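Local coordinates for protein prolyl oligopeptidase (Galerina marginata, PDB 5N4B) that cleaves amanitin precursor peptides after proline, removing a ten-residue leader, releasing the 25-residue intermediate and macrocyclizing it in a separate step, at residues 311-316 and 327-332; 336-341 and 360-365; 79-84 and 102-107. The protein carries 1 engineered substitution. One frame throughout, in Å; residues are numbered along the deposited sequence.

Contacts 1 and 2 lie in the β-propeller, contact 3 where helix 68-80 leads into it, all away from the catalytic residues. Contacts 1 and 2 have centres about 9 Å apart and share a blade: strands 324-329 and 337-342 are sheet neighbours, with Ile327 N bonded to Ile339 O. Contact 1 works within that blade and is rich in hydrogen bonds, whereas contact 2 reaches to the next blade, is the more buried, and has no direct hydrogen bond between its segments. Contact 3, about 39 Å from contact 1 between centres and across the chain's centre, is partly exposed; it joins a helix end to a loop by a lysine, carbonyls and waters, without strand pairing.

Contact 1: residues 311-316 and 327-332; sequences YAADYN and IKTNLN
Asp314 O accepts two hydrogen bonds from the facing segment. Thr329 OG1 donates to Asp314 O at 2.8 Å from above the carbonyl plane, while Asn330 N reaches Asp314 O at 3.3 Å within that plane. The threonine hydroxyl, anti to its own backbone N (chi1 -175°), is used twice: it also accepts from Leu331 N at 3.0 Å, closing an ST turn. Asp314 N is satisfied as well, donating almost straight (171° at the hydrogen) to Asn330 OD1 at 2.8 Å; Asn330 CG takes the crowded position between N and carbonyl carbon (chi1 67°) to present that oxygen. These bonds lie at the open end of the antiparallel hairpin formed by strands 315-321 and 324-329, the first two of a four-stranded propeller blade. Regular pairing follows at Asn316 and Lys328, a hydrogen-bonded pair: Asn316 N donates to Lys328 O at 3.0 Å, and Lys328 N returns a bond to Asn316 O at 2.9 Å. Tyr315 and Thr329 form the adjoining non-hydrogen-bonded pair, with Thr329 OG1 3.5 Å above the plane of the Tyr315 ring, offset toward its rim. Lys328, bent at its last two torsions, brings NZ to a water that donates to Lys328 O at 2.8 Å and, weakly, to Asp314 OD1. The other carboxylate oxygen, Asp314 OD2, is hydrogen-bonded to Tyr336 OH.

Contact 2: residues 336-341 and 360-365; sequences YKVITI and AKLAQV
Leu362 lays its CD2 methyl against strand 337-341, 3.7 Å from Val338 CG2 and equally near the carbonyl carbon of Lys337. This is packing between consecutive blades of the β-propeller: 337-341 belongs to the third strand of one four-stranded sheet, 361-365 to the first strand of the next. The two short strand segments approach only to 8.3 Å between axes, at 65°, too far apart for strand pairing, and no hydrogen bond joins them. Leu362 CG stands anti to its backbone N (chi1 178°), and its branch meets Val338 obliquely. At the start of the segments Tyr336 CB lies 4.0 Å from Leu362 CB and 3.5 Å from Leu362 O. Lys361 runs alongside the Tyr336 ring in the same direction, fully extended, its CE 4.0 Å from Tyr336 CE1; its NZ goes on to bond Gly532 O. A water lies between Tyr336 O, at 2.7 Å, and Ala360 O, although further acceptors compete for its protons. Ala363 and Gln364 form a classic β bulge opposite Ile376. The extra residue shifts the alternation of side chains, so that Leu362 and Val365, three positions apart, both direct their CB toward the neighbouring blade. There Val365 meets Val338 tip to tip, CG2 against CG2 at 3.9 Å.

Contact 3: residues 79-84 and 102-107; sequences SRNYAK and RGLQSQ
Lys84 NZ is held by at least two hydrogen bonds, both to backbone carbonyls. One runs to Gly103 O at 3.0 Å, arriving in the carbonyl plane on a lone pair; the other goes to Tyr82 O at 2.9 Å, also in plane. The bends at chi3 and chi4 curl the lysine back toward its own segment, and they place NZ 3.9 Å above the plane of the Tyr82 ring, over its centre, where the π face would be expected to favour the positive charge. Gly103 O has a second donor, a water at 2.9 Å that also accepts from Arg80 NE, lying in plane at the edge of the guanidinium. After helix 68-80 the chain turns sharply: Asn81 is the centre of an inverse γ turn, with Tyr82 N hydrogen-bonded to Arg80 O at 2.9 Å. Across from it, Gly103 adopts phi 158° and psi -52°, angles at which a CB would be pressed against the preceding carbonyl O, which calls for glycine; its CA comes within 3.3 Å of Tyr82 O in a CA-H...O contact with 155° at the hydrogen. Leu104 supplies the apolar part. Its CD2 touches Arg80 CB at 3.8 Å, while its CG meets Asn81 OD1 at 3.7 Å, the two side chains crossing at about a right angle. Asn81 OD1 also takes a proton from a water that donates to Arg102 O as well. Arg80 packs on the backbone of the bound peptide and Lys84 on one of its acidic side chains. The arrangement joins the end of helix 68-80, where the chain enters the first strand of the β-propeller, to the loop between the second and third strands of that opening blade, beside the bound substrate.

Contact 1: residues 311-316 and 327-332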
ATOM      1  N   TYR A 311      17.231  13.014  12.900  1.00 19.35           N
ATOM      2  CA  TYR A 311      15.903  12.808  12.339  1.00 17.46           C
ATOM      3  C   TYR A 311      15.187  14.144  12.241  1.00 21.41           C
ATOM      4  O   TYR A 311      14.769  14.716  13.252  1.00 22.30           O
ATOM      5  CB  TYR A 311      15.101  11.828  13.206  1.00 16.72           C
ATOM      6  CG  TYR A 311      15.541  10.387  13.033  1.00 17.23           C
ATOM      7  CD1 TYR A 311      15.133   9.657  11.919  1.00 16.92           C
ATOM      8  CD2 TYR A 311      16.369   9.768  13.956  1.00 18.20           C
ATOM      9  CE1 TYR A 311      15.521   8.360  11.728  1.00 17.88           C
ATOM     10  CE2 TYR A 311      16.776   8.457  13.792  1.00 19.37           C
ATOM     11  CZ  TYR A 311      16.341   7.750  12.682  1.00 20.14           C
ATOM     12  OH  TYR A 311      16.737   6.453  12.487  1.00 21.30           O
ATOM     13  N   ALA A 312      14.988  14.614  11.019  1.00 17.80           N
ATOM     14  CA  ALA A 312      14.333  15.905  10.791  1.00 18.37           C
ATOM     15  C   ALA A 312      13.538  15.955   9.488  1.00 18.15           C
ATOM     16  O   ALA A 312      12.565  16.709   9.387  1.00 20.72           O
ATOM     17  CB  ALA A 312      15.338  17.032  10.795  1.00 20.58           C
ATOM     18  N   ALA A 313      13.920  15.161   8.490  1.00 14.56           N
ATOM     19  CA  ALA A 313      13.308  15.281   7.182  1.00 13.82           C
ATOM     20  C   ALA A 313      13.484  13.975   6.417  1.00 12.88           C
ATOM     21  O   ALA A 313      14.269  13.100   6.806  1.00 13.11           O
ATOM     22  CB  ALA A 313      13.945  16.452   6.416  1.00 15.49           C
ATOM     23  N   ASP A 314      12.755  13.870   5.315  1.00 11.84           N
ATOM     24  CA  ASP A 314      12.799  12.742   4.383  1.00 10.67           C
ATOM     25  C   ASP A 314      13.873  13.026   3.341  1.00 11.78           C
ATOM     26  O   ASP A 314      13.891  14.121   2.773  1.00 12.52           O
ATOM     27  CB  ASP A 314      11.405  12.710   3.730  1.00 13.46           C
ATOM     28  CG  ASP A 314      11.159  11.569   2.740  1.00 13.68           C
ATOM     29  OD1 ASP A 314      12.105  10.963   2.233  1.00 14.40           O
ATOM     30  OD2 ASP A 314       9.958  11.322   2.426  1.00 13.65           O
ATOM     31  N   TYR A 315      14.804  12.098   3.152  1.00 10.71           N
ATOM     32  CA  TYR A 315      15.830  12.215   2.124  1.00 10.32           C
ATOM     33  C   TYR A 315      15.869  10.917   1.331  1.00 11.26           C
ATOM     34  O   TYR A 315      16.031   9.842   1.914  1.00 12.14           O
ATOM     35  CB  TYR A 315      17.197  12.427   2.751  1.00 13.10           C
ATOM     36  CG  TYR A 315      17.430  13.694   3.526  1.00 13.35           C
ATOM     37  CD1 TYR A 315      17.087  13.759   4.881  1.00 12.38           C
ATOM     38  CD2 TYR A 315      18.002  14.821   2.933  1.00 12.30           C
ATOM     39  CE1 TYR A 315      17.309  14.870   5.617  1.00 14.12           C
ATOM     40  CE2 TYR A 315      18.220  15.926   3.671  1.00 12.79           C
ATOM     41  CZ  TYR A 315      17.891  15.961   5.000  1.00 13.93           C
ATOM     42  OH  TYR A 315      18.206  17.103   5.718  1.00 17.94           O
ATOM     43  N   ASN A 316      15.744  11.011   0.018  1.00 10.06           N
ATOM     44  CA  ASN A 316      15.822   9.859  -0.860  1.00 10.40           C
ATOM     45  C   ASN A 316      16.712  10.196  -2.054  1.00 10.73           C
ATOM     46  O   ASN A 316      16.444  11.167  -2.765  1.00 11.21           O
ATOM     47  CB  ASN A 316      14.416   9.433  -1.308  1.00 11.65           C
ATOM     48  CG  ASN A 316      14.416   8.078  -2.029  1.00 12.60           C
ATOM     49  OD1 ASN A 316      14.301   8.035  -3.226  1.00 14.91           O
ATOM     50  ND2 ASN A 316      14.657   6.996  -1.288  1.00 16.23           N
ATOM     51  N   ILE A 327      19.059  14.758  -4.475  1.00 10.18           N
ATOM     52  CA  ILE A 327      18.256  14.151  -3.429  1.00  9.11           C
ATOM     53  C   ILE A 327      16.882  14.778  -3.438  1.00  8.90           C
ATOM     54  O   ILE A 327      16.754  16.017  -3.409  1.00 10.35           O
ATOM     55  CB  ILE A 327      18.906  14.339  -2.052  1.00  9.82           C
ATOM     56  CG1 ILE A 327      20.374  13.874  -2.089  1.00 12.34           C
ATOM     57  CG2 ILE A 327      18.135  13.589  -0.993  1.00 13.13           C
ATOM     58  CD1 ILE A 327      21.139  13.969  -0.737  1.00 14.29           C
ATOM     59  N   LYS A 328      15.846  13.936  -3.370  1.00  8.16           N
ATOM     60  CA  LYS A 328      14.494  14.422  -3.144  1.00  8.96           C
ATOM     61  C   LYS A 328      14.293  14.535  -1.644  1.00 11.00           C
ATOM     62  O   LYS A 328      14.585  13.590  -0.911  1.00  9.34           O
ATOM     63  CB  LYS A 328      13.469  13.455  -3.719  1.00 10.00           C
ATOM     64  CG  LYS A 328      12.014  13.939  -3.531  1.00 10.18           C
ATOM     65  CD  LYS A 328      10.954  13.114  -4.275  1.00 11.55           C
ATOM     66  CE  LYS A 328      10.812  11.685  -3.819  1.00 13.84           C
ATOM     67  NZ  LYS A 328      10.289  11.576  -2.448  1.00 13.88           N
ATOM     68  N   THR A 329      13.840  15.677  -1.173  1.00 10.15           N
ATOM     69  CA  THR A 329      13.766  15.935   0.264  1.00 10.29           C
ATOM     70  C   THR A 329      12.602  16.840   0.588  1.00 10.36           C
ATOM     71  O   THR A 329      12.166  17.639  -0.244  1.00 10.77           O
ATOM     72  CB  THR A 329      15.089  16.525   0.817  1.00 11.37           C
ATOM     73  OG1 THR A 329      15.040  16.652   2.242  1.00 12.05           O
ATOM     74  CG2 THR A 329      15.308  17.909   0.301  1.00 13.60           C
ATOM     75  N   ASN A 330      12.126  16.737   1.829  1.00  9.85           N
ATOM     76  CA  ASN A 330      11.201  17.730   2.387  1.00 10.23           C
ATOM     77  C   ASN A 330      11.845  18.632   3.450  1.00 11.72           C
ATOM     78  O   ASN A 330      11.135  19.313   4.186  1.00 13.04           O
ATOM     79  CB  ASN A 330       9.892  17.091   2.871  1.00  9.54           C
ATOM     80  CG  ASN A 330      10.095  16.199   4.033  1.00 12.83           C
ATOM     81  OD1 ASN A 330      11.188  16.111   4.576  1.00 13.26           O
ATOM     82  ND2 ASN A 330       9.022  15.540   4.478  1.00 14.59           N
ATOM     83  N   LEU A 331      13.194  18.656   3.508  1.00 11.79           N
ATOM     84  CA  LEU A 331      13.902  19.565   4.422  1.00 12.91           C
ATOM     85  C   LEU A 331      13.481  21.001   4.183  1.00 14.39           C
ATOM     86  O   LEU A 331      13.712  21.549   3.095  1.00 14.57           O
ATOM     87  CB  LEU A 331      15.410  19.405   4.203  1.00 16.99           C
ATOM     88  CG  LEU A 331      16.289  20.415   4.922  1.00 23.35           C
ATOM     89  CD1 LEU A 331      16.120  20.228   6.363  1.00 23.15           C
ATOM     90  CD2 LEU A 331      17.736  20.214   4.543  1.00 25.92           C
ATOM     91  N   ASN A 332      12.847  21.590   5.177  1.00 15.97           N
ATOM     92  CA  ASN A 332      12.379  22.973   5.079  1.00 18.55           C
ATOM     93  C   ASN A 332      11.488  23.181   3.872  1.00 15.97           C
ATOM     94  O   ASN A 332      11.392  24.276   3.326  1.00 18.35           O
ATOM     95  CB  ASN A 332      13.538  23.967   5.026  1.00 20.78           C
ATOM     96  CG  ASN A 332      14.389  23.909   6.229  1.00 30.19           C
ATOM     97  OD1 ASN A 332      13.880  23.839   7.334  1.00 30.43           O
ATOM     98  ND2 ASN A 332      15.703  23.906   6.024  1.00 31.16           N
TER
HETATM   99  O   HOH W   1      12.247  12.140  -0.337  1.00 10.74           O

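Contact 2: residues 336-341 and 360-365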
ATOM      1  N   TYR A 336       8.066  19.044  -0.738  1.00  9.37           N
ATOM      2  CA  TYR A 336       9.234  18.393  -1.317  1.00  8.55           C
ATOM      3  C   TYR A 336       9.905  19.237  -2.400  1.00  9.00           C
ATOM      4  O   TYR A 336       9.313  20.150  -2.978  1.00 10.33           O
ATOM      5  CB  TYR A 336       8.921  16.965  -1.774  1.00  8.49           C
ATOM      6  CG  TYR A 336       8.683  15.953  -0.689  1.00  8.69           C
ATOM      7  CD1 TYR A 336       7.479  15.895   0.000  1.00 10.79           C
ATOM      8  CD2 TYR A 336       9.673  15.043  -0.340  1.00  9.16           C
ATOM      9  CE1 TYR A 336       7.254  14.928   0.989  1.00 10.80           C
ATOM     10  CE2 TYR A 336       9.445  14.096   0.653  1.00 10.79           C
ATOM     11  CZ  TYR A 336       8.237  14.060   1.297  1.00 10.81           C
ATOM     12  OH  TYR A 336       7.948  13.125   2.306  1.00 12.85           O
ATOM     13  N   LYS A 337      11.151  18.876  -2.691  1.00  8.06           N
ATOM     14  CA  LYS A 337      12.022  19.594  -3.626  1.00  8.77           C
ATOM     15  C   LYS A 337      13.215  18.702  -3.930  1.00  8.26           C
ATOM     16  O   LYS A 337      13.371  17.646  -3.333  1.00  9.02           O
ATOM     17  CB  LYS A 337      12.490  20.941  -3.066  1.00  9.73           C
ATOM     18  CG  LYS A 337      13.361  20.833  -1.838  1.00 10.39           C
ATOM     19  CD  LYS A 337      13.854  22.164  -1.355  1.00 12.04           C
ATOM     20  CE  LYS A 337      14.621  22.059  -0.059  1.00 13.58           C
ATOM     21  NZ  LYS A 337      15.168  23.428   0.306  1.00 15.40           N
ATOM     22  N   VAL A 338      14.042  19.110  -4.873  1.00  9.83           N
ATOM     23  CA  VAL A 338      15.302  18.420  -5.155  1.00  9.74           C
ATOM     24  C   VAL A 338      16.434  19.318  -4.724  1.00 10.11           C
ATOM     25  O   VAL A 338      16.508  20.479  -5.179  1.00 10.17           O
ATOM     26  CB  VAL A 338      15.480  18.046  -6.635  1.00  9.31           C
ATOM     27  CG1 VAL A 338      16.818  17.340  -6.847  1.00 10.21           C
ATOM     28  CG2 VAL A 338      14.336  17.199  -7.149  1.00 10.80           C
ATOM     29  N   ILE A 339      17.331  18.779  -3.907  1.00 10.65           N
ATOM     30  CA  ILE A 339      18.550  19.451  -3.523  1.00 10.02           C
ATOM     31  C   ILE A 339      19.743  18.713  -4.125  1.00 11.00           C
ATOM     32  O   ILE A 339      19.667  17.555  -4.550  1.00 11.77           O
ATOM     33  CB  ILE A 339      18.718  19.575  -1.986  1.00 11.72           C
ATOM     34  CG1 ILE A 339      18.781  18.175  -1.369  1.00 12.47           C
ATOM     35  CG2 ILE A 339      17.609  20.403  -1.369  1.00 12.07           C
ATOM     36  CD1 ILE A 339      19.223  18.207   0.104  1.00 15.18           C
ATOM     37  N   THR A 340      20.883  19.403  -4.153  1.00 11.96           N
ATOM     38  CA  THR A 340      22.171  18.762  -4.320  1.00 13.97           C
ATOM     39  C   THR A 340      22.981  18.924  -3.042  1.00 13.10           C
ATOM     40  O   THR A 340      22.956  19.985  -2.412  1.00 15.06           O
ATOM     41  CB  THR A 340      22.935  19.335  -5.513  1.00 15.22           C
ATOM     42  OG1 THR A 340      23.155  20.762  -5.352  1.00 17.31           O
ATOM     43  CG2 THR A 340      22.204  19.044  -6.835  1.00 16.54           C
ATOM     44  N   ILE A 341      23.728  17.868  -2.686  1.00 17.95           N
ATOM     45  CA  ILE A 341      24.714  17.882  -1.592  1.00 18.87           C
ATOM     46  C   ILE A 341      26.034  17.547  -2.267  1.00 22.46           C
ATOM     47  O   ILE A 341      26.180  16.473  -2.872  1.00 18.77           O
ATOM     48  CB  ILE A 341      24.371  16.902  -0.457  1.00 22.32           C
ATOM     49  CG1 ILE A 341      23.019  17.239   0.217  1.00 20.96           C
ATOM     50  CG2 ILE A 341      25.497  16.913   0.605  1.00 22.83           C
ATOM     51  CD1 ILE A 341      22.591  16.364   1.377  1.00 24.57           C
ATOM     52  N   ALA A 360       2.171  22.282  -4.905  1.00 15.87           N
ATOM     53  CA  ALA A 360       2.125  20.988  -5.561  1.00 13.13           C
ATOM     54  C   ALA A 360       3.237  20.139  -4.973  1.00 13.55           C
ATOM     55  O   ALA A 360       4.375  20.588  -4.889  1.00 14.06           O
ATOM     56  CB  ALA A 360       2.322  21.083  -7.063  1.00 18.87           C
ATOM     57  N   LYS A 361       2.920  18.905  -4.619  1.00 10.42           N
ATOM     58  CA  LYS A 361       3.873  17.998  -4.017  1.00 10.59           C
ATOM     59  C   LYS A 361       4.725  17.364  -5.099  1.00  9.97           C
ATOM     60  O   LYS A 361       4.231  16.791  -6.065  1.00 10.57           O
ATOM     61  CB  LYS A 361       3.113  16.918  -3.256  1.00 11.65           C
ATOM     62  CG  LYS A 361       4.011  15.915  -2.567  1.00 13.57           C
ATOM     63  CD  LYS A 361       3.194  14.842  -1.875  1.00 15.31           C
ATOM     64  CE  LYS A 361       4.016  13.949  -1.089  1.00 16.91           C
ATOM     65  NZ  LYS A 361       3.164  12.828  -0.578  1.00 22.18           N
ATOM     66  N   LEU A 362       6.022  17.387  -4.894  1.00  9.31           N
ATOM     67  CA  LEU A 362       6.938  16.651  -5.760  1.00  8.22           C
ATOM     68  C   LEU A 362       6.922  15.201  -5.280  1.00  8.58           C
ATOM     69  O   LEU A 362       7.422  14.890  -4.190  1.00 11.44           O
ATOM     70  CB  LEU A 362       8.328  17.255  -5.688  1.00  9.61           C
ATOM     71  CG  LEU A 362       9.402  16.539  -6.514  1.00  8.66           C
ATOM     72  CD1 LEU A 362       9.072  16.623  -8.007  1.00 12.35           C
ATOM     73  CD2 LEU A 362      10.762  17.070  -6.211  1.00 10.20           C
ATOM     74  N   ALA A 363       6.339  14.322  -6.071  1.00  8.86           N
ATOM     75  CA  ALA A 363       6.071  12.937  -5.656  1.00  8.94           C
ATOM     76  C   ALA A 363       7.157  11.962  -6.064  1.00  8.70           C
ATOM     77  O   ALA A 363       7.394  10.985  -5.344  1.00 11.16           O
ATOM     78  CB  ALA A 363       4.743  12.478  -6.265  1.00 12.29           C
ATOM     79  N   GLN A 364       7.791  12.175  -7.209  1.00  8.91           N
ATOM     80  CA  GLN A 364       8.803  11.254  -7.720  1.00  9.46           C
ATOM     81  C   GLN A 364       9.730  12.006  -8.668  1.00  8.36           C
ATOM     82  O   GLN A 364       9.255  12.846  -9.454  1.00  8.61           O
ATOM     83  CB  GLN A 364       8.112  10.114  -8.477  1.00  8.91           C
ATOM     84  CG  GLN A 364       9.062   8.978  -8.858  1.00 10.50           C
ATOM     85  CD  GLN A 364       8.464   7.866  -9.712  1.00 10.54           C
ATOM     86  OE1 GLN A 364       7.330   7.906 -10.162  1.00 12.08           O
ATOM     87  NE2 GLN A 364       9.295   6.904 -10.027  1.00 15.06           N
ATOM     88  N   VAL A 365      11.023  11.676  -8.652  1.00  8.27           N
ATOM     89  CA  VAL A 365      11.990  12.211  -9.615  1.00  8.03           C
ATOM     90  C   VAL A 365      12.930  11.084  -9.969  1.00 10.51           C
ATOM     91  O   VAL A 365      13.549  10.499  -9.064  1.00 10.03           O
ATOM     92  CB  VAL A 365      12.808  13.413  -9.094  1.00 10.06           C
ATOM     93  CG1 VAL A 365      13.748  13.914 -10.177  1.00 11.06           C
ATOM     94  CG2 VAL A 365      11.944  14.570  -8.679  1.00 13.02           C
TER
HETATM   95  O   HOH W   2       7.230  20.839  -4.623  1.00  6.47           O

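Contact 3: residues 79-84 and 102-107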
ATOM      1  N   SER A  79     -15.953  -8.548 -14.704  1.00 10.41           N
ATOM      2  CA  SER A  79     -15.300  -7.244 -14.774  1.00 10.95           C
ATOM      3  C   SER A  79     -13.797  -7.338 -14.582  1.00 10.49           C
ATOM      4  O   SER A  79     -13.074  -6.469 -15.070  1.00 11.33           O
ATOM      5  CB  SER A  79     -15.925  -6.268 -13.772  1.00 11.54           C
ATOM      6  OG  SER A  79     -15.401  -6.397 -12.482  1.00 12.78           O
ATOM      7  N   ARG A  80     -13.307  -8.348 -13.891  1.00  9.38           N
ATOM      8  CA  ARG A  80     -11.875  -8.566 -13.663  1.00  9.81           C
ATOM      9  C   ARG A  80     -11.233  -9.388 -14.774  1.00  9.84           C
ATOM     10  O   ARG A  80     -10.017  -9.463 -14.844  1.00  9.64           O
ATOM     11  CB  ARG A  80     -11.669  -9.275 -12.318  1.00 11.21           C
ATOM     12  CG  ARG A  80     -12.013  -8.439 -11.117  1.00 13.78           C
ATOM     13  CD  ARG A  80     -10.881  -7.680 -10.562  1.00 28.50           C
ATOM     14  NE  ARG A  80      -9.771  -8.557 -10.161  1.00 19.25           N
ATOM     15  CZ  ARG A  80      -9.138  -8.493  -8.999  1.00 28.53           C
ATOM     16  NH1 ARG A  80      -8.160  -9.346  -8.764  1.00 30.02           N
ATOM     17  NH2 ARG A  80      -9.459  -7.561  -8.100  1.00 35.37           N
ATOM     18  N   ASN A  81     -12.024  -9.987 -15.653  1.00  9.44           N
ATOM     19  CA  ASN A  81     -11.503 -10.979 -16.601  1.00  9.43           C
ATOM     20  C   ASN A  81     -11.050 -10.299 -17.888  1.00  9.53           C
ATOM     21  O   ASN A  81     -11.673 -10.395 -18.954  1.00 11.54           O
ATOM     22  CB  ASN A  81     -12.573 -12.018 -16.871  1.00 11.05           C
ATOM     23  CG  ASN A  81     -12.022 -13.239 -17.567  1.00 13.47           C
ATOM     24  OD1 ASN A  81     -10.825 -13.440 -17.619  1.00 12.33           O
ATOM     25  ND2 ASN A  81     -12.907 -14.066 -18.080  1.00 13.06           N
ATOM     26  N   TYR A  82      -9.895  -9.621 -17.760  1.00  9.83           N
ATOM     27  CA  TYR A  82      -9.245  -8.999 -18.914  1.00  8.21           C
ATOM     28  C   TYR A  82      -7.737  -9.069 -18.699  1.00  9.41           C
ATOM     29  O   TYR A  82      -7.263  -9.048 -17.558  1.00 10.05           O
ATOM     30  CB  TYR A  82      -9.669  -7.525 -19.147  1.00  9.90           C
ATOM     31  CG  TYR A  82      -9.420  -6.599 -17.994  1.00  8.44           C
ATOM     32  CD1 TYR A  82     -10.401  -6.383 -17.031  1.00 10.40           C
ATOM     33  CD2 TYR A  82      -8.223  -5.909 -17.868  1.00  9.07           C
ATOM     34  CE1 TYR A  82     -10.201  -5.532 -15.978  1.00  9.23           C
ATOM     35  CE2 TYR A  82      -8.024  -5.047 -16.777  1.00  9.04           C
ATOM     36  CZ  TYR A  82      -9.005  -4.855 -15.863  1.00  8.06           C
ATOM     37  OH  TYR A  82      -8.760  -3.967 -14.836  1.00 11.43           O
ATOM     38  N   ALA A  83      -6.995  -9.158 -19.798  1.00 10.10           N
ATOM     39  CA  ALA A  83      -5.546  -9.270 -19.745  1.00 10.85           C
ATOM     40  C   ALA A  83      -4.932  -8.026 -19.132  1.00  9.18           C
ATOM     41  O   ALA A  83      -5.370  -6.900 -19.366  1.00  9.82           O
ATOM     42  CB  ALA A  83      -5.014  -9.428 -21.168  1.00 12.24           C
ATOM     43  N   LYS A  84      -3.926  -8.247 -18.274  1.00  7.76           N
ATOM     44  CA  LYS A  84      -3.223  -7.160 -17.580  1.00  8.26           C
ATOM     45  C   LYS A  84      -1.726  -7.314 -17.771  1.00  9.39           C
ATOM     46  O   LYS A  84      -1.221  -8.416 -17.929  1.00  9.00           O
ATOM     47  CB  LYS A  84      -3.562  -7.106 -16.093  1.00  8.65           C
ATOM     48  CG  LYS A  84      -5.035  -6.736 -15.928  1.00 11.84           C
ATOM     49  CD  LYS A  84      -5.497  -6.887 -14.527  1.00 13.27           C
ATOM     50  CE  LYS A  84      -6.003  -8.266 -14.215  1.00 17.81           C
ATOM     51  NZ  LYS A  84      -7.388  -8.446 -14.697  1.00 15.00           N
ATOM     52  N   ARG A 102      -3.202 -13.355 -17.617  1.00 10.42           N
ATOM     53  CA  ARG A 102      -4.222 -13.704 -18.593  1.00 10.86           C
ATOM     54  C   ARG A 102      -5.581 -13.121 -18.253  1.00 10.67           C
ATOM     55  O   ARG A 102      -6.419 -12.977 -19.160  1.00 13.73           O
ATOM     56  CB  ARG A 102      -4.320 -15.229 -18.753  1.00 11.84           C
ATOM     57  CG  ARG A 102      -3.076 -15.842 -19.368  1.00 12.08           C
ATOM     58  CD  ARG A 102      -2.965 -17.378 -19.131  1.00 15.53           C
ATOM     59  NE  ARG A 102      -4.060 -18.141 -19.725  1.00 18.21           N
ATOM     60  CZ  ARG A 102      -4.036 -18.625 -20.965  1.00 16.90           C
ATOM     61  NH1 ARG A 102      -3.002 -18.471 -21.768  1.00 22.81           N
ATOM     62  NH2 ARG A 102      -5.075 -19.331 -21.395  1.00 24.27           N
ATOM     63  N   GLY A 103      -5.831 -12.822 -16.982  1.00 10.31           N
ATOM     64  CA  GLY A 103      -7.049 -12.140 -16.548  1.00 10.90           C
ATOM     65  C   GLY A 103      -7.369 -12.366 -15.083  1.00 12.19           C
ATOM     66  O   GLY A 103      -7.587 -11.411 -14.337  1.00 12.31           O
ATOM     67  N   LEU A 104      -7.405 -13.644 -14.678  1.00 11.13           N
ATOM     68  CA  LEU A 104      -7.831 -14.051 -13.350  1.00 11.48           C
ATOM     69  C   LEU A 104      -6.772 -14.853 -12.629  1.00 12.08           C
ATOM     70  O   LEU A 104      -7.083 -15.529 -11.646  1.00 14.38           O
ATOM     71  CB  LEU A 104      -9.147 -14.813 -13.413  1.00 11.77           C
ATOM     72  CG  LEU A 104     -10.336 -14.011 -13.966  1.00 13.47           C
ATOM     73  CD1 LEU A 104     -11.528 -14.910 -14.228  1.00 14.05           C
ATOM     74  CD2 LEU A 104     -10.696 -12.855 -13.070  1.00 13.07           C
ATOM     75  N   GLN A 105      -5.522 -14.806 -13.072  1.00 11.30           N
ATOM     76  CA  GLN A 105      -4.465 -15.537 -12.366  1.00 11.32           C
ATOM     77  C   GLN A 105      -4.146 -14.867 -11.040  1.00 10.79           C
ATOM     78  O   GLN A 105      -4.143 -13.637 -10.907  1.00 14.48           O
ATOM     79  CB  GLN A 105      -3.210 -15.649 -13.248  1.00 10.98           C
ATOM     80  CG  GLN A 105      -3.413 -16.383 -14.580  1.00 12.72           C
ATOM     81  CD  GLN A 105      -2.164 -16.368 -15.351  1.00 12.02           C
ATOM     82  OE1 GLN A 105      -1.905 -15.458 -16.130  1.00 12.39           O
ATOM     83  NE2 GLN A 105      -1.365 -17.410 -15.190  1.00 14.89           N
ATOM     84  N   SER A 106      -3.818 -15.701 -10.064  1.00 13.04           N
ATOM     85  CA  SER A 106      -3.586 -15.182  -8.726  1.00 13.93           C
ATOM     86  C   SER A 106      -2.260 -14.461  -8.638  1.00 14.42           C
ATOM     87  O   SER A 106      -2.111 -13.545  -7.829  1.00 15.48           O
ATOM     88  CB  SER A 106      -3.633 -16.304  -7.714  1.00 16.79           C
ATOM     89  OG  SER A 106      -4.985 -16.771  -7.591  1.00 16.62           O
ATOM     90  N   GLN A 107      -1.295 -14.855  -9.466  1.00 10.23           N
ATOM     91  CA  GLN A 107      -0.024 -14.145  -9.565  1.00 10.91           C
ATOM     92  C   GLN A 107       0.282 -13.957 -11.050  1.00 10.05           C
ATOM     93  O   GLN A 107       0.114 -14.885 -11.851  1.00 12.17           O
ATOM     94  CB  GLN A 107       1.148 -14.864  -8.881  1.00 12.55           C
ATOM     95  CG  GLN A 107       0.958 -15.159  -7.390  1.00 13.78           C
ATOM     96  CD  GLN A 107       2.152 -15.832  -6.759  1.00 13.30           C
ATOM     97  OE1 GLN A 107       3.168 -15.193  -6.503  1.00 16.34           O
ATOM     98  NE2 GLN A 107       2.020 -17.102  -6.499  1.00 16.77           N
TER
HETATM   99  O   HOH W   3      -8.218 -10.337 -11.757  1.00 19.70           O
HETATM  100  O   HOH W   4      -6.002 -10.882 -10.577  1.00 39.01           O
HETATM  101  O   HOH W   5      -9.043 -12.456 -19.657  1.00 15.93           O